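Local coordinates for protein lipase, class 3 (PDB 6L7N) that probably hydrolyses ester bonds of acylglycerols as a fungal class 3 lipase of the alpha/beta hydrolase fold, at residues Y139-V144 with K163-A168; I69-D72 with A77-L80; D159-G164 with K185-Q190. All coordinates share one frame; numbering follows the deposited sequence.

Interaction 1: Y139-V144 with K163-A168; sequences YELAVV and KGYPSA
The backbone oxygen of Ser167 is gripped twice: a water donates to it at 2.7 Å, and Lys169 NZ also binds it. The same water accepts the backbone N-H of Leu141, with its oxygen 2.9 Å from Leu141 N, and so bridges the two segments. This is the closing corner of a beta-alpha-beta crossover of the alpha/beta hydrolase fold: strand 140-146 runs up to the GxSxG segment that is probably the nucleophile elbow, helix 148-161 returns, and the loop at 163-168 feeds strand 169-173 in beside the first strand. The loop bends through a type I turn from Tyr165 to Ala168, closed by Ala168 N bonding to Tyr165 O at 3.0 Å.

Apolar packing between the segments falls to one methyl. With CG anti to the backbone nitrogen (chi1 169°), Leu141 leans toward the loop, and CD2 is the methyl that meets it, touching two partners: Ala168 CB at 3.9 Å and Tyr165 CB at 4.0 Å. It also touches CG and CD2 of the Tyr165 ring, approaching at a slant. Leu129 of helix 112-135 lies against both Leu141 and Tyr165, tying this corner to a neighbouring helix. Where the backbones come together, ready for the regular pairing of Leu141 with Lys169, Ala168 CA lies 3.5 Å from Leu141 O in a bent CA-H...O contact.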
ATOM      1  N   TYR A 139     -16.025 -11.945  -6.233  1.00 13.29           N
ATOM      2  CA  TYR A 139     -15.423 -10.717  -5.731  1.00 13.58           C
ATOM      3  C   TYR A 139     -13.970 -10.613  -6.175  1.00  9.83           C
ATOM      4  O   TYR A 139     -13.265 -11.616  -6.316  1.00 13.70           O
ATOM      5  CB  TYR A 139     -15.498 -10.651  -4.203  1.00 11.78           C
ATOM      6  CG  TYR A 139     -16.859 -10.244  -3.661  1.00 11.21           C
ATOM      7  CD1 TYR A 139     -18.013 -10.397  -4.427  1.00 16.10           C
ATOM      8  CD2 TYR A 139     -16.987  -9.712  -2.389  1.00 11.87           C
ATOM      9  CE1 TYR A 139     -19.253 -10.027  -3.936  1.00 15.88           C
ATOM     10  CE2 TYR A 139     -18.237  -9.336  -1.882  1.00 12.20           C
ATOM     11  CZ  TYR A 139     -19.362  -9.498  -2.666  1.00 19.05           C
ATOM     12  OH  TYR A 139     -20.600  -9.126  -2.166  1.00 17.06           O
ATOM     13  N   GLU A 140     -13.540  -9.382  -6.422  1.00 12.17           N
ATOM     14  CA  GLU A 140     -12.137  -9.121  -6.693  1.00  8.07           C
ATOM     15  C   GLU A 140     -11.369  -9.106  -5.378  1.00 11.98           C
ATOM     16  O   GLU A 140     -11.942  -9.071  -4.290  1.00 10.60           O
ATOM     17  CB  GLU A 140     -11.972  -7.795  -7.441  1.00 13.38           C
ATOM     18  CG  GLU A 140     -12.224  -6.573  -6.588  1.00 14.35           C
ATOM     19  CD  GLU A 140     -12.089  -5.261  -7.346  1.00 21.01           C
ATOM     20  OE1 GLU A 140     -11.355  -5.212  -8.352  1.00 23.19           O
ATOM     21  OE2 GLU A 140     -12.724  -4.272  -6.931  1.00 28.14           O
ATOM     22  N   LEU A 141     -10.049  -9.172  -5.473  1.00  7.46           N
ATOM     23  CA  LEU A 141      -9.203  -9.073  -4.300  1.00  5.69           C
ATOM     24  C   LEU A 141      -8.396  -7.803  -4.465  1.00  9.14           C
ATOM     25  O   LEU A 141      -7.785  -7.592  -5.515  1.00  5.95           O
ATOM     26  CB  LEU A 141      -8.277 -10.288  -4.135  1.00  8.56           C
ATOM     27  CG  LEU A 141      -7.170 -10.114  -3.075  1.00  5.78           C
ATOM     28  CD1 LEU A 141      -7.724  -9.996  -1.657  1.00 10.80           C
ATOM     29  CD2 LEU A 141      -6.110 -11.207  -3.128  1.00  9.23           C
ATOM     30  N   ALA A 142      -8.446  -6.946  -3.457  1.00  6.04           N
ATOM     31  CA  ALA A 142      -7.757  -5.665  -3.458  1.00  7.98           C
ATOM     32  C   ALA A 142      -6.823  -5.658  -2.261  1.00  8.01           C
ATOM     33  O   ALA A 142      -7.257  -5.859  -1.128  1.00  7.36           O
ATOM     34  CB  ALA A 142      -8.755  -4.502  -3.392  1.00  9.44           C
ATOM     35  N   VAL A 143      -5.539  -5.452  -2.511  1.00  7.82           N
ATOM     36  CA  VAL A 143      -4.537  -5.366  -1.468  1.00  5.90           C
ATOM     37  C   VAL A 143      -4.101  -3.915  -1.408  1.00  5.66           C
ATOM     38  O   VAL A 143      -3.787  -3.318  -2.444  1.00  7.05           O
ATOM     39  CB  VAL A 143      -3.344  -6.287  -1.764  1.00  8.13           C
ATOM     40  CG1 VAL A 143      -2.396  -6.323  -0.587  1.00  7.28           C
ATOM     41  CG2 VAL A 143      -3.828  -7.693  -2.158  1.00  8.54           C
ATOM     42  N   VAL A 144      -4.130  -3.338  -0.211  1.00  4.11           N
ATOM     43  CA  VAL A 144      -3.948  -1.903  -0.082  1.00  4.28           C
ATOM     44  C   VAL A 144      -3.082  -1.590   1.135  1.00  5.09           C
ATOM     45  O   VAL A 144      -3.079  -2.311   2.140  1.00  6.32           O
ATOM     46  CB  VAL A 144      -5.317  -1.190  -0.009  1.00  7.05           C
ATOM     47  CG1 VAL A 144      -6.150  -1.774   1.131  1.00 12.25           C
ATOM     48  CG2 VAL A 144      -5.156   0.316   0.165  1.00  7.66           C
ATOM     49  N   LYS A 163       0.057 -17.326  -6.403  1.00 12.20           N
ATOM     50  CA  LYS A 163      -0.466 -18.323  -5.478  1.00 15.12           C
ATOM     51  C   LYS A 163      -1.988 -18.417  -5.538  1.00 17.35           C
ATOM     52  O   LYS A 163      -2.640 -18.725  -4.536  1.00 15.89           O
ATOM     53  CB  LYS A 163      -0.013 -18.014  -4.053  1.00 12.87           C
ATOM     54  CG  LYS A 163       1.466 -18.249  -3.803  1.00 14.16           C
ATOM     55  CD  LYS A 163       1.878 -17.718  -2.448  1.00 14.38           C
ATOM     56  CE  LYS A 163       3.065 -18.502  -1.891  1.00 16.11           C
ATOM     57  NZ  LYS A 163       4.319 -18.267  -2.640  1.00 13.36           N
ATOM     58  N   GLY A 164      -2.573 -18.154  -6.703  1.00 13.33           N
ATOM     59  CA  GLY A 164      -3.990 -18.365  -6.921  1.00 11.17           C
ATOM     60  C   GLY A 164      -4.821 -17.115  -7.132  1.00 12.16           C
ATOM     61  O   GLY A 164      -6.018 -17.235  -7.410  1.00 11.32           O
ATOM     62  N   TYR A 165      -4.240 -15.921  -7.031  1.00 11.02           N
ATOM     63  CA  TYR A 165      -4.991 -14.670  -7.167  1.00  8.81           C
ATOM     64  C   TYR A 165      -4.360 -13.787  -8.235  1.00  9.79           C
ATOM     65  O   TYR A 165      -3.985 -12.643  -7.965  1.00  8.88           O
ATOM     66  CB  TYR A 165      -5.069 -13.944  -5.820  1.00 10.14           C
ATOM     67  CG  TYR A 165      -5.553 -14.859  -4.713  1.00 11.12           C
ATOM     68  CD1 TYR A 165      -4.662 -15.644  -3.995  1.00 13.37           C
ATOM     69  CD2 TYR A 165      -6.907 -14.951  -4.408  1.00 14.43           C
ATOM     70  CE1 TYR A 165      -5.107 -16.513  -3.001  1.00 11.42           C
ATOM     71  CE2 TYR A 165      -7.358 -15.807  -3.422  1.00 18.22           C
ATOM     72  CZ  TYR A 165      -6.454 -16.581  -2.721  1.00 15.75           C
ATOM     73  OH  TYR A 165      -6.903 -17.435  -1.731  1.00 20.15           O
ATOM     74  N   PRO A 166      -4.231 -14.286  -9.472  1.00 10.45           N
ATOM     75  CA  PRO A 166      -3.480 -13.529 -10.483  1.00 10.37           C
ATOM     76  C   PRO A 166      -4.075 -12.170 -10.797  1.00  7.74           C
ATOM     77  O   PRO A 166      -3.356 -11.305 -11.296  1.00  9.54           O
ATOM     78  CB  PRO A 166      -3.510 -14.455 -11.710  1.00 11.96           C
ATOM     79  CG  PRO A 166      -4.715 -15.298 -11.508  1.00 10.54           C
ATOM     80  CD  PRO A 166      -4.762 -15.541 -10.033  1.00 12.07           C
ATOM     81  N   SER A 167      -5.357 -11.936 -10.519  1.00  7.87           N
ATOM     82  CA  SER A 167      -5.964 -10.646 -10.824  1.00  9.39           C
ATOM     83  C   SER A 167      -6.092  -9.745  -9.597  1.00  8.63           C
ATOM     84  O   SER A 167      -6.872  -8.789  -9.621  1.00  6.55           O
ATOM     85  CB  SER A 167      -7.320 -10.861 -11.483  1.00 13.46           C
ATOM     86  OG  SER A 167      -7.139 -11.515 -12.723  1.00 16.61           O
ATOM     87  N   ALA A 168      -5.348 -10.040  -8.530  1.00  8.79           N
ATOM     88  CA  ALA A 168      -5.323  -9.178  -7.359  1.00  8.41           C
ATOM     89  C   ALA A 168      -4.927  -7.758  -7.755  1.00  8.52           C
ATOM     90  O   ALA A 168      -4.001  -7.557  -8.547  1.00  9.98           O
ATOM     91  CB  ALA A 168      -4.331  -9.730  -6.326  1.00  7.33           C
TER
HETATM   92  O   HOH W   1      -9.016  -9.425  -8.157  1.00 14.71           O

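Interaction 2: I69-D72 with A77-L80; sequences IAVD and AVVL
Ile69 and Leu80 face each other as a non-hydrogen-bonded pair in the beta hairpin of strands 66-72 and 77-83, inside the mixed sheet of the alpha/beta hydrolase fold. The short strand axes approach to 4.6 Å and run antiparallel at 155°, as expected of twisted strands. Ile69 works with both branches: CG1 meets Leu80 CD1 at 3.8 Å, while CG2, anti to the backbone nitrogen, reaches diagonally to Val78 CG1 at 3.7 Å. Its CA also makes a CA-H...O contact of 3.1 Å with Val79 O.

Ala70 is next, joined to Val79 by two hydrogen bonds: Ala70 N donates to Val79 O at 2.9 Å, and Val79 N donates back to Ala70 O at 2.8 Å. Val71 turns to the same face as Ile69 and brings CG2 against Val78 CG2 at 3.9 Å. Leu129 of helix 112-135 backs this aliphatic face, touching Ile69 and Val78. The other face, with Ala70, Asp72, Ala77 and Val79, looks largely to helix 6-22, whose Trp15 meets Ala77 and Val79.

Asp72 ends the ladder. Asp72 N donates to Ala77 O at 2.8 Å, and Ala77 N returns a hydrogen bond to Asp72 O. The carboxylate serves two neighbours: OD2 bonds to Tyr18 OH, and OD1 receives the backbone N-H of Asn75 in the connecting turn.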
ATOM      1  N   ILE A  69      -8.355  -8.426   6.817  1.00 11.38           N
ATOM      2  CA  ILE A  69      -9.109  -8.836   5.639  1.00  8.71           C
ATOM      3  C   ILE A  69     -10.571  -8.505   5.912  1.00  9.61           C
ATOM      4  O   ILE A  69     -11.147  -8.990   6.895  1.00 17.89           O
ATOM      5  CB  ILE A  69      -8.937 -10.331   5.336  1.00  7.41           C
ATOM      6  CG1 ILE A  69      -7.447 -10.711   5.270  1.00  7.23           C
ATOM      7  CG2 ILE A  69      -9.707 -10.722   4.075  1.00 16.61           C
ATOM      8  CD1 ILE A  69      -7.209 -12.202   5.039  1.00  6.40           C
ATOM      9  N   ALA A  70     -11.151  -7.666   5.054  1.00  7.93           N
ATOM     10  CA  ALA A  70     -12.547  -7.254   5.156  1.00 11.29           C
ATOM     11  C   ALA A  70     -13.268  -7.570   3.856  1.00 13.28           C
ATOM     12  O   ALA A  70     -12.642  -7.820   2.825  1.00 12.32           O
ATOM     13  CB  ALA A  70     -12.683  -5.760   5.457  1.00  8.05           C
ATOM     14  N   VAL A  71     -14.596  -7.571   3.901  1.00 10.74           N
ATOM     15  CA  VAL A  71     -15.407  -7.801   2.712  1.00 10.89           C
ATOM     16  C   VAL A  71     -16.308  -6.598   2.493  1.00 13.31           C
ATOM     17  O   VAL A  71     -16.976  -6.133   3.426  1.00 13.77           O
ATOM     18  CB  VAL A  71     -16.231  -9.101   2.798  1.00 16.15           C
ATOM     19  CG1 VAL A  71     -17.340  -9.050   1.762  1.00 17.54           C
ATOM     20  CG2 VAL A  71     -15.336 -10.337   2.512  1.00 21.19           C
ATOM     21  N   ASP A  72     -16.327  -6.116   1.253  1.00 11.99           N
ATOM     22  CA  ASP A  72     -17.056  -4.941   0.800  1.00 16.89           C
ATOM     23  C   ASP A  72     -18.091  -5.451  -0.200  1.00 17.03           C
ATOM     24  O   ASP A  72     -17.755  -5.751  -1.351  1.00 13.55           O
ATOM     25  CB  ASP A  72     -16.072  -3.950   0.185  1.00 14.24           C
ATOM     26  CG  ASP A  72     -16.732  -2.732  -0.400  1.00 19.07           C
ATOM     27  OD1 ASP A  72     -17.972  -2.719  -0.617  1.00 18.45           O
ATOM     28  OD2 ASP A  72     -15.977  -1.770  -0.643  1.00 12.34           O
ATOM     29  N   ALA A  77     -15.717  -6.714  -3.268  1.00 12.22           N
ATOM     30  CA  ALA A  77     -14.280  -6.883  -3.105  1.00  8.71           C
ATOM     31  C   ALA A  77     -13.945  -7.456  -1.739  1.00 14.32           C
ATOM     32  O   ALA A  77     -14.551  -7.086  -0.731  1.00 13.23           O
ATOM     33  CB  ALA A  77     -13.534  -5.556  -3.296  1.00 12.09           C
ATOM     34  N   VAL A  78     -12.979  -8.376  -1.725  1.00  8.55           N
ATOM     35  CA  VAL A  78     -12.256  -8.753  -0.522  1.00  8.14           C
ATOM     36  C   VAL A  78     -11.044  -7.846  -0.441  1.00 13.81           C
ATOM     37  O   VAL A  78     -10.357  -7.646  -1.447  1.00  9.55           O
ATOM     38  CB  VAL A  78     -11.846 -10.234  -0.569  1.00 12.36           C
ATOM     39  CG1 VAL A  78     -10.999 -10.601   0.631  1.00 13.51           C
ATOM     40  CG2 VAL A  78     -13.103 -11.116  -0.627  1.00 11.25           C
ATOM     41  N   VAL A  79     -10.806  -7.268   0.736  1.00  6.62           N
ATOM     42  CA  VAL A  79      -9.799  -6.228   0.921  1.00  9.76           C
ATOM     43  C   VAL A  79      -8.786  -6.715   1.941  1.00 11.10           C
ATOM     44  O   VAL A  79      -9.144  -7.037   3.080  1.00  8.41           O
ATOM     45  CB  VAL A  79     -10.420  -4.896   1.367  1.00  8.19           C
ATOM     46  CG1 VAL A  79      -9.339  -3.841   1.609  1.00  8.89           C
ATOM     47  CG2 VAL A  79     -11.453  -4.408   0.341  1.00 10.70           C
ATOM     48  N   LEU A  80      -7.524  -6.745   1.538  1.00  5.35           N
ATOM     49  CA  LEU A  80      -6.410  -7.102   2.401  1.00  6.40           C
ATOM     50  C   LEU A  80      -5.625  -5.820   2.624  1.00  8.90           C
ATOM     51  O   LEU A  80      -5.013  -5.308   1.684  1.00  7.46           O
ATOM     52  CB  LEU A  80      -5.535  -8.165   1.742  1.00  6.27           C
ATOM     53  CG  LEU A  80      -4.220  -8.531   2.433  1.00  7.99           C
ATOM     54  CD1 LEU A  80      -4.442  -8.872   3.910  1.00 12.22           C
ATOM     55  CD2 LEU A  80      -3.574  -9.697   1.666  1.00  6.14           C
TER

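Interaction 3: D159-G164 with K185-Q190; sequences DLRGKG and KHITAQ
A buried polar contact links two helices near their C-terminal ends: Arg161, near the end of helix 148-161, reaches across to Gln190, near the end of helix 181-190. Its single hydrogen bond runs from Arg161 NH1 to Gln190 OE1, 3.0 Å long and fairly straight at 163°. The amide oxygen sits at the edge of the guanidinium, within its plane, yet seen from the amide the donor stands above the carbonyl plane, and the two flat groups are nearly perpendicular (88°).

The arginine chain is extended from CG to NE and crosses the glutamine obliquely. On the way its CD passes 3.3 Å from Gln190 OE1, and Arg161 CB lies 3.5 Å from Gln190 NE2. Ile187 CG2 adds an apolar neighbour at the guanidinium edge, 4.1 Å from Arg161 NH1. The guanidinium has further anchors: NH2 bonds to Ala168 O and NH1 also to Asn193 OD1, while Gln190 NE2 makes a weak bond to Ala158 O. An alanine at Gln190 would remove the amide, and Arg161 NH1 would probably lose one of its acceptors while a gap opened beside the arginine's CD.

Through these bonds the arginine ties together two successive crossover helices and the approaches to strands 169-173 and 193-198. Two residues earlier, Asp159 forms salt bridges with Lys163 and with Arg122 of helix 112-135, which flanks helix 148-161, and a hydrogen bond with Trp118 of that flanking helix.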
ATOM      1  N   ASP A 159       3.191 -11.732  -4.555  1.00  8.25           N
ATOM      2  CA  ASP A 159       3.303 -13.123  -4.153  1.00  6.04           C
ATOM      3  C   ASP A 159       1.971 -13.823  -4.340  1.00  8.00           C
ATOM      4  O   ASP A 159       1.902 -14.911  -4.928  1.00 10.61           O
ATOM      5  CB  ASP A 159       3.756 -13.181  -2.699  1.00  4.99           C
ATOM      6  CG  ASP A 159       4.116 -14.577  -2.246  1.00  7.10           C
ATOM      7  OD1 ASP A 159       4.338 -15.479  -3.086  1.00 10.09           O
ATOM      8  OD2 ASP A 159       4.183 -14.756  -1.022  1.00  7.30           O
ATOM      9  N   LEU A 160       0.890 -13.169  -3.892  1.00  5.06           N
ATOM     10  CA  LEU A 160      -0.427 -13.781  -4.019  1.00  7.02           C
ATOM     11  C   LEU A 160      -0.808 -13.967  -5.473  1.00 10.92           C
ATOM     12  O   LEU A 160      -1.600 -14.864  -5.796  1.00  9.39           O
ATOM     13  CB  LEU A 160      -1.478 -12.938  -3.308  1.00  7.28           C
ATOM     14  CG  LEU A 160      -1.334 -12.953  -1.787  1.00  5.72           C
ATOM     15  CD1 LEU A 160      -2.240 -11.906  -1.149  1.00  7.00           C
ATOM     16  CD2 LEU A 160      -1.611 -14.359  -1.229  1.00 10.00           C
ATOM     17  N   ARG A 161      -0.259 -13.143  -6.370  1.00  7.46           N
ATOM     18  CA  ARG A 161      -0.661 -13.318  -7.756  1.00  8.59           C
ATOM     19  C   ARG A 161      -0.100 -14.610  -8.340  1.00  7.48           C
ATOM     20  O   ARG A 161      -0.663 -15.135  -9.307  1.00 10.05           O
ATOM     21  CB  ARG A 161      -0.237 -12.098  -8.574  1.00  7.62           C
ATOM     22  CG  ARG A 161      -1.112 -10.856  -8.331  1.00  5.88           C
ATOM     23  CD  ARG A 161      -0.486  -9.629  -9.011  1.00  7.59           C
ATOM     24  NE  ARG A 161      -1.284  -8.414  -8.859  1.00  8.43           N
ATOM     25  CZ  ARG A 161      -0.773  -7.186  -8.922  1.00  7.67           C
ATOM     26  NH1 ARG A 161       0.531  -7.021  -9.107  1.00  4.10           N
ATOM     27  NH2 ARG A 161      -1.557  -6.131  -8.761  1.00  9.08           N
ATOM     28  N   GLY A 162       0.974 -15.145  -7.756  1.00  9.90           N
ATOM     29  CA  GLY A 162       1.514 -16.430  -8.135  1.00 14.40           C
ATOM     30  C   GLY A 162       0.963 -17.593  -7.342  1.00 14.60           C
ATOM     31  O   GLY A 162       1.347 -18.740  -7.583  1.00 16.98           O
ATOM     32  N   LYS A 163       0.057 -17.326  -6.403  1.00 12.20           N
ATOM     33  CA  LYS A 163      -0.466 -18.323  -5.478  1.00 15.12           C
ATOM     34  C   LYS A 163      -1.988 -18.417  -5.538  1.00 17.35           C
ATOM     35  O   LYS A 163      -2.640 -18.725  -4.536  1.00 15.89           O
ATOM     36  CB  LYS A 163      -0.013 -18.014  -4.053  1.00 12.87           C
ATOM     37  CG  LYS A 163       1.466 -18.249  -3.803  1.00 14.16           C
ATOM     38  CD  LYS A 163       1.878 -17.718  -2.448  1.00 14.38           C
ATOM     39  CE  LYS A 163       3.065 -18.502  -1.891  1.00 16.11           C
ATOM     40  NZ  LYS A 163       4.319 -18.267  -2.640  1.00 13.36           N
ATOM     41  N   GLY A 164      -2.573 -18.154  -6.703  1.00 13.33           N
ATOM     42  CA  GLY A 164      -3.990 -18.365  -6.921  1.00 11.17           C
ATOM     43  C   GLY A 164      -4.821 -17.115  -7.132  1.00 12.16           C
ATOM     44  O   GLY A 164      -6.018 -17.235  -7.410  1.00 11.32           O
ATOM     45  N   LYS A 185      10.073  -5.005 -12.713  1.00  5.09           N
ATOM     46  CA  LYS A 185       9.576  -5.345 -14.045  1.00  7.04           C
ATOM     47  C   LYS A 185       8.526  -6.451 -13.983  1.00  6.39           C
ATOM     48  O   LYS A 185       7.506  -6.400 -14.683  1.00  6.65           O
ATOM     49  CB  LYS A 185      10.750  -5.763 -14.926  1.00  6.46           C
ATOM     50  CG  LYS A 185      10.429  -6.080 -16.363  1.00  6.73           C
ATOM     51  CD  LYS A 185      11.735  -6.407 -17.092  1.00 12.35           C
ATOM     52  CE  LYS A 185      11.517  -7.257 -18.330  1.00 19.02           C
ATOM     53  NZ  LYS A 185      11.092  -6.445 -19.504  1.00 19.44           N
ATOM     54  N   HIS A 186       8.746  -7.446 -13.124  1.00  4.72           N
ATOM     55  CA  HIS A 186       7.799  -8.554 -12.991  1.00  7.36           C
ATOM     56  C   HIS A 186       6.463  -8.081 -12.415  1.00  7.26           C
ATOM     57  O   HIS A 186       5.378  -8.393 -12.946  1.00  5.28           O
ATOM     58  CB  HIS A 186       8.433  -9.630 -12.107  1.00  7.06           C
ATOM     59  CG  HIS A 186       7.534 -10.792 -11.805  1.00 11.09           C
ATOM     60  ND1 HIS A 186       7.333 -11.828 -12.692  1.00 16.40           N
ATOM     61  CD2 HIS A 186       6.785 -11.083 -10.713  1.00 14.95           C
ATOM     62  CE1 HIS A 186       6.498 -12.707 -12.163  1.00 13.36           C
ATOM     63  NE2 HIS A 186       6.154 -12.281 -10.959  1.00 21.82           N
ATOM     64  N   ILE A 187       6.521  -7.294 -11.346  1.00  6.82           N
ATOM     65  CA  ILE A 187       5.288  -6.755 -10.766  1.00  4.91           C
ATOM     66  C   ILE A 187       4.586  -5.837 -11.763  1.00  6.63           C
ATOM     67  O   ILE A 187       3.367  -5.910 -11.949  1.00  4.47           O
ATOM     68  CB  ILE A 187       5.582  -6.009  -9.456  1.00  8.19           C
ATOM     69  CG1 ILE A 187       6.326  -6.900  -8.447  1.00  7.94           C
ATOM     70  CG2 ILE A 187       4.262  -5.453  -8.874  1.00  5.12           C
ATOM     71  CD1 ILE A 187       6.764  -6.166  -7.194  1.00  9.98           C
ATOM     72  N   THR A 188       5.339  -4.949 -12.413  1.00  5.37           N
ATOM     73  CA  THR A 188       4.723  -4.060 -13.394  1.00  6.34           C
ATOM     74  C   THR A 188       3.984  -4.854 -14.463  1.00  6.24           C
ATOM     75  O   THR A 188       2.879  -4.473 -14.870  1.00  6.69           O
ATOM     76  CB  THR A 188       5.779  -3.166 -14.049  1.00  6.91           C
ATOM     77  OG1 THR A 188       6.359  -2.304 -13.061  1.00  6.46           O
ATOM     78  CG2 THR A 188       5.135  -2.310 -15.115  1.00  7.47           C
ATOM     79  N   ALA A 189       4.572  -5.973 -14.913  1.00  4.64           N
ATOM     80  CA  ALA A 189       3.941  -6.781 -15.954  1.00  9.85           C
ATOM     81  C   ALA A 189       2.736  -7.549 -15.449  1.00  7.63           C
ATOM     82  O   ALA A 189       1.919  -7.975 -16.269  1.00  5.50           O
ATOM     83  CB  ALA A 189       4.925  -7.775 -16.563  1.00  5.71           C
ATOM     84  N   GLN A 190       2.616  -7.764 -14.129  1.00  8.01           N
ATOM     85  CA  GLN A 190       1.391  -8.387 -13.630  1.00  8.69           C
ATOM     86  C   GLN A 190       0.158  -7.513 -13.821  1.00  9.78           C
ATOM     87  O   GLN A 190      -0.968  -8.033 -13.791  1.00  9.78           O
ATOM     88  CB  GLN A 190       1.525  -8.710 -12.145  1.00  6.19           C
ATOM     89  CG  GLN A 190       2.511  -9.819 -11.871  1.00 12.03           C
ATOM     90  CD  GLN A 190       2.713 -10.020 -10.401  1.00  6.97           C
ATOM     91  OE1 GLN A 190       2.731  -9.060  -9.644  1.00  5.41           O
ATOM     92  NE2 GLN A 190       2.841 -11.275  -9.982  1.00  8.87           N
TER

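Overall arrangement
Along the chain interaction 2 comes first, as the hairpin 66-72/77-83; interactions 1 and 3 follow and overlap at Lys163 and Gly164. Interaction 1 lies about 10 Å, centre to centre, from each of the others, while interactions 2 and 3 are about 19 Å apart. Strands 77-83 and 140-146 are parallel neighbours in the central sheet, so interactions 1 and 2 join directly through backbone bonds such as Leu80 N to Ala142 O. Interactions 1 and 3 meet at the end of helix 148-161, and a leucine contact, Leu80 with Leu160, connects 2 to 3. The probable nucleophile elbow lies between strand 140-146 of interaction 1 and helix 148-161 of interaction 3.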